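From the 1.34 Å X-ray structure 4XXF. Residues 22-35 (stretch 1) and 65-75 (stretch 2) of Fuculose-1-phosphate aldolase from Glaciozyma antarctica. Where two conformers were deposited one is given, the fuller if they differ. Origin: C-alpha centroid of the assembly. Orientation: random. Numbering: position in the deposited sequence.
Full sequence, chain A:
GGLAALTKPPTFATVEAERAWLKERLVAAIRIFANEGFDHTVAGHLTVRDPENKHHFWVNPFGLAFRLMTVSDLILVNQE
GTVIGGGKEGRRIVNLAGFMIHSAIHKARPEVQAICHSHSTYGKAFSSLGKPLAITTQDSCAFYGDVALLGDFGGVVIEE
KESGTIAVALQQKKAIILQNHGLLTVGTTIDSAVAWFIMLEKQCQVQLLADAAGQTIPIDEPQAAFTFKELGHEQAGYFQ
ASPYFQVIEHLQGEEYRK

Stretch 1, residues 22-35: LKERLVAAIRIFAN
Stretch 2 (65-75) AFRLMTVSDLI

Two arginine side chains approach with like charges close together, Arg31 NH1 lying 3.3 Å from Arg67 NH1 (Arg67 t, p, t), each nitrogen satisfied elsewhere in the structure. The CA-to-CB bond of Arg31 (m, m, t) points sideways to the second stretch, but the side chain's end comes nearer; Met69 O lies at the guanidinium edge and accepts hydrogen bonds from Arg31 NE (2.9 Å) and Arg31 NH2 (3.0 Å). Arg67 O sits over one face, 3.0 Å from Arg31 CZ, too poorly angled to bond.

Residues 22-35 form continuous alpha helix (phi/psi near -63/-41); 65-75 are irregular, with 3-10 turns at 66-68 and 71-73. The stretches run antiparallel: CA atoms pair Glu24 with Val71 (5.8 Å), Val27 with Thr70 (6.0 Å) and Ala34 with Arg67 (5.1 Å).

Apolar side chains make up much of the interface, which buries 776 Å² summed over both sides, but Arg31, Arg67 and Lys23 also contribute. Val27 (t) places CG2 3.8 Å from Leu74 CD1 (Leu74 m, t). Ile30 (m, t) sets CG2 3.5 Å from Phe66 CG (chi1 m) and 3.7 Å from Met69 CB (t, p, p). The small Ala34 permits close approach, its CB 3.4 Å from Arg67 N. At the other end, a water accepts from Lys23 NZ (3.0 Å; m, t, p, t) and donates to Val71 O and Leu74 O (both 2.8 Å).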

# COMPACT_ATOMS: atom_id res chain seq x y z
N LEU A 22 26.09 12.24 -13.47
CA LEU A 22 26.11 11.11 -12.55
C LEU A 22 25.60 11.48 -11.17
O LEU A 22 24.88 10.71 -10.56
CB LEU A 22 27.51 10.52 -12.46
CG LEU A 22 28.01 9.78 -13.70
CD1 LEU A 22 29.48 9.44 -13.55
CD2 LEU A 22 27.19 8.51 -13.97
N LYS A 23 25.97 12.65 -10.66
CA LYS A 23 25.47 13.08 -9.36
C LYS A 23 23.95 13.26 -9.39
O LYS A 23 23.25 12.81 -8.47
CB LYS A 23 26.17 14.38 -8.91
CG LYS A 23 27.64 14.18 -8.53
CD LYS A 23 28.34 15.47 -8.10
CE LYS A 23 27.78 15.99 -6.78
NZ LYS A 23 28.46 17.26 -6.39
N GLU A 24 23.43 13.89 -10.43
CA GLU A 24 21.98 14.02 -10.52
C GLU A 24 21.32 12.64 -10.63
O GLU A 24 20.25 12.40 -10.05
CB GLU A 24 21.59 14.91 -11.71
CG GLU A 24 20.07 15.07 -11.83
CD GLU A 24 19.62 15.72 -13.12
OE1 GLU A 24 20.47 16.17 -13.92
OE2 GLU A 24 18.39 15.77 -13.36
N ARG A 25 21.94 11.72 -11.37
CA ARG A 25 21.36 10.41 -11.59
C ARG A 25 21.35 9.62 -10.28
O ARG A 25 20.40 8.87 -10.01
CB ARG A 25 22.13 9.65 -12.69
CG ARG A 25 21.34 8.56 -13.40
CD ARG A 25 20.19 9.17 -14.18
NE ARG A 25 19.60 8.28 -15.17
CZ ARG A 25 18.53 8.60 -15.89
NH1 ARG A 25 17.97 9.79 -15.72
NH2 ARG A 25 18.03 7.74 -16.77
N LEU A 26 22.41 9.76 -9.48
CA LEU A 26 22.47 9.10 -8.18
C LEU A 26 21.39 9.64 -7.25
O LEU A 26 20.73 8.86 -6.55
CB LEU A 26 23.86 9.29 -7.54
CG LEU A 26 24.03 8.54 -6.21
CD1 LEU A 26 23.87 7.05 -6.41
CD2 LEU A 26 25.34 8.87 -5.56
N VAL A 27 21.19 10.95 -7.25
CA VAL A 27 20.12 11.53 -6.47
C VAL A 27 18.75 11.02 -6.95
O VAL A 27 17.90 10.66 -6.12
CB VAL A 27 20.17 13.07 -6.52
CG1 VAL A 27 18.94 13.66 -5.89
CG2 VAL A 27 21.41 13.57 -5.81
N ALA A 28 18.54 10.96 -8.26
CA ALA A 28 17.29 10.42 -8.79
C ALA A 28 17.09 8.99 -8.31
O ALA A 28 15.99 8.59 -7.95
CB ALA A 28 17.28 10.50 -10.31
N ALA A 29 18.16 8.20 -8.30
CA ALA A 29 18.08 6.81 -7.85
C ALA A 29 17.68 6.72 -6.38
O ALA A 29 16.81 5.92 -6.00
CB ALA A 29 19.40 6.10 -8.09
N ILE A 30 18.30 7.55 -5.55
CA ILE A 30 17.99 7.60 -4.13
C ILE A 30 16.52 8.03 -3.93
O ILE A 30 15.79 7.45 -3.11
CB ILE A 30 18.95 8.55 -3.43
CG1 ILE A 30 20.36 7.96 -3.46
CG2 ILE A 30 18.48 8.81 -2.01
CD1 ILE A 30 21.48 8.99 -3.20
N ARG A 31 16.08 9.01 -4.71
CA ARG A 31 14.68 9.45 -4.66
C ARG A 31 13.71 8.33 -5.10
O ARG A 31 12.60 8.20 -4.55
CB ARG A 31 14.48 10.70 -5.52
CG ARG A 31 15.09 11.96 -4.90
CD ARG A 31 14.10 12.63 -3.94
NE ARG A 31 14.63 13.90 -3.45
CZ ARG A 31 13.91 14.99 -3.24
NH1 ARG A 31 12.61 15.00 -3.50
NH2 ARG A 31 14.49 16.09 -2.80
N ILE A 32 14.11 7.53 -6.08
CA ILE A 32 13.30 6.38 -6.48
C ILE A 32 13.18 5.40 -5.33
O ILE A 32 12.09 4.89 -5.04
CB ILE A 32 13.90 5.67 -7.73
CG1 ILE A 32 13.66 6.50 -8.99
CG2 ILE A 32 13.33 4.25 -7.87
CD1 ILE A 32 14.59 6.15 -10.14
N PHE A 33 14.29 5.11 -4.65
CA PHE A 33 14.24 4.20 -3.50
C PHE A 33 13.26 4.71 -2.44
O PHE A 33 12.47 3.92 -1.92
CB PHE A 33 15.64 4.00 -2.90
CG PHE A 33 16.44 2.90 -3.56
CD1 PHE A 33 16.52 2.81 -4.95
CD2 PHE A 33 17.11 1.96 -2.80
CE1 PHE A 33 17.26 1.79 -5.57
CE2 PHE A 33 17.84 0.94 -3.40
CZ PHE A 33 17.93 0.86 -4.80
N ALA A 34 13.26 6.00 -2.17
CA ALA A 34 12.29 6.55 -1.22
C ALA A 34 10.87 6.43 -1.76
O ALA A 34 9.95 6.07 -1.02
CB ALA A 34 12.59 7.99 -0.89
N ASN A 35 10.68 6.70 -3.05
CA ASN A 35 9.34 6.67 -3.63
C ASN A 35 8.75 5.26 -3.66
O ASN A 35 7.54 5.09 -3.54
CB ASN A 35 9.37 7.28 -5.03
CG ASN A 35 8.01 7.59 -5.56
OD1 ASN A 35 7.31 8.46 -5.03
ND2 ASN A 35 7.62 6.90 -6.63
N ALA A 65 17.28 11.70 4.98
CA ALA A 65 16.20 10.96 4.37
C ALA A 65 16.38 10.87 2.86
O ALA A 65 16.63 11.88 2.19
CB ALA A 65 14.87 11.62 4.67
N PHE A 66 16.22 9.66 2.31
CA PHE A 66 16.29 9.49 0.86
C PHE A 66 15.28 10.40 0.15
O PHE A 66 15.57 10.93 -0.93
CB PHE A 66 16.03 8.03 0.47
CG PHE A 66 17.18 7.08 0.73
CD1 PHE A 66 18.26 7.42 1.54
CD2 PHE A 66 17.15 5.82 0.16
CE1 PHE A 66 19.29 6.51 1.76
CE2 PHE A 66 18.17 4.90 0.38
CZ PHE A 66 19.24 5.25 1.18
N ARG A 67 14.10 10.57 0.75
CA ARG A 67 13.02 11.39 0.20
C ARG A 67 13.42 12.85 0.00
O ARG A 67 12.81 13.56 -0.80
CB ARG A 67 11.80 11.28 1.14
CG ARG A 67 10.65 12.25 0.87
CD ARG A 67 10.02 11.98 -0.50
NE ARG A 67 8.86 12.83 -0.75
CZ ARG A 67 8.93 14.09 -1.17
NH1 ARG A 67 10.11 14.67 -1.35
NH2 ARG A 67 7.82 14.77 -1.39
N LEU A 68 14.44 13.31 0.74
CA LEU A 68 14.86 14.71 0.68
C LEU A 68 16.22 14.89 0.02
O LEU A 68 16.76 16.00 0.02
CB LEU A 68 14.90 15.30 2.09
CG LEU A 68 13.57 15.17 2.85
CD1 LEU A 68 13.74 15.62 4.30
CD2 LEU A 68 12.44 15.95 2.18
N MET A 69 16.78 13.83 -0.57
CA MET A 69 18.11 13.89 -1.16
C MET A 69 18.17 14.94 -2.26
O MET A 69 17.27 15.03 -3.09
CB MET A 69 18.50 12.53 -1.74
CG MET A 69 19.99 12.35 -2.05
SD MET A 69 21.04 12.45 -0.56
CE MET A 69 20.14 11.43 0.61
N THR A 70 19.24 15.75 -2.27
CA THR A 70 19.50 16.68 -3.37
C THR A 70 20.94 16.54 -3.80
O THR A 70 21.76 15.98 -3.08
CB THR A 70 19.24 18.16 -2.99
OG1 THR A 70 20.27 18.62 -2.10
CG2 THR A 70 17.88 18.34 -2.32
N VAL A 71 21.24 17.06 -4.99
CA VAL A 71 22.60 16.99 -5.52
C VAL A 71 23.62 17.62 -4.56
O VAL A 71 24.71 17.07 -4.36
CB VAL A 71 22.66 17.67 -6.92
CG1 VAL A 71 24.10 17.93 -7.35
CG2 VAL A 71 21.93 16.81 -7.94
N SER A 72 23.24 18.72 -3.90
CA SER A 72 24.13 19.42 -2.97
C SER A 72 24.46 18.62 -1.72
O SER A 72 25.43 18.92 -1.02
CB SER A 72 23.51 20.75 -2.57
OG SER A 72 23.50 21.65 -3.66
N ASP A 73 23.66 17.60 -1.42
CA ASP A 73 23.89 16.78 -0.23
C ASP A 73 24.94 15.70 -0.42
O ASP A 73 25.53 15.23 0.56
CB ASP A 73 22.59 16.11 0.20
CG ASP A 73 21.55 17.09 0.65
OD1 ASP A 73 21.82 17.86 1.60
OD2 ASP A 73 20.44 17.09 0.07
N LEU A 74 25.15 15.26 -1.66
CA LEU A 74 26.06 14.14 -1.91
C LEU A 74 27.47 14.46 -1.46
O LEU A 74 27.96 15.58 -1.66
CB LEU A 74 26.10 13.78 -3.38
CG LEU A 74 24.80 13.30 -4.01
CD1 LEU A 74 25.12 12.87 -5.44
CD2 LEU A 74 24.17 12.15 -3.20
N ILE A 75 28.15 13.46 -0.90
CA ILE A 75 29.53 13.63 -0.46
C ILE A 75 30.46 12.76 -1.28
O ILE A 75 30.05 11.74 -1.84
CB ILE A 75 29.70 13.29 1.04
CG1 ILE A 75 29.06 11.94 1.38
CG2 ILE A 75 29.12 14.41 1.90
CD1 ILE A 75 29.45 11.41 2.75
O HOH W 1 27.35 17.40 -3.66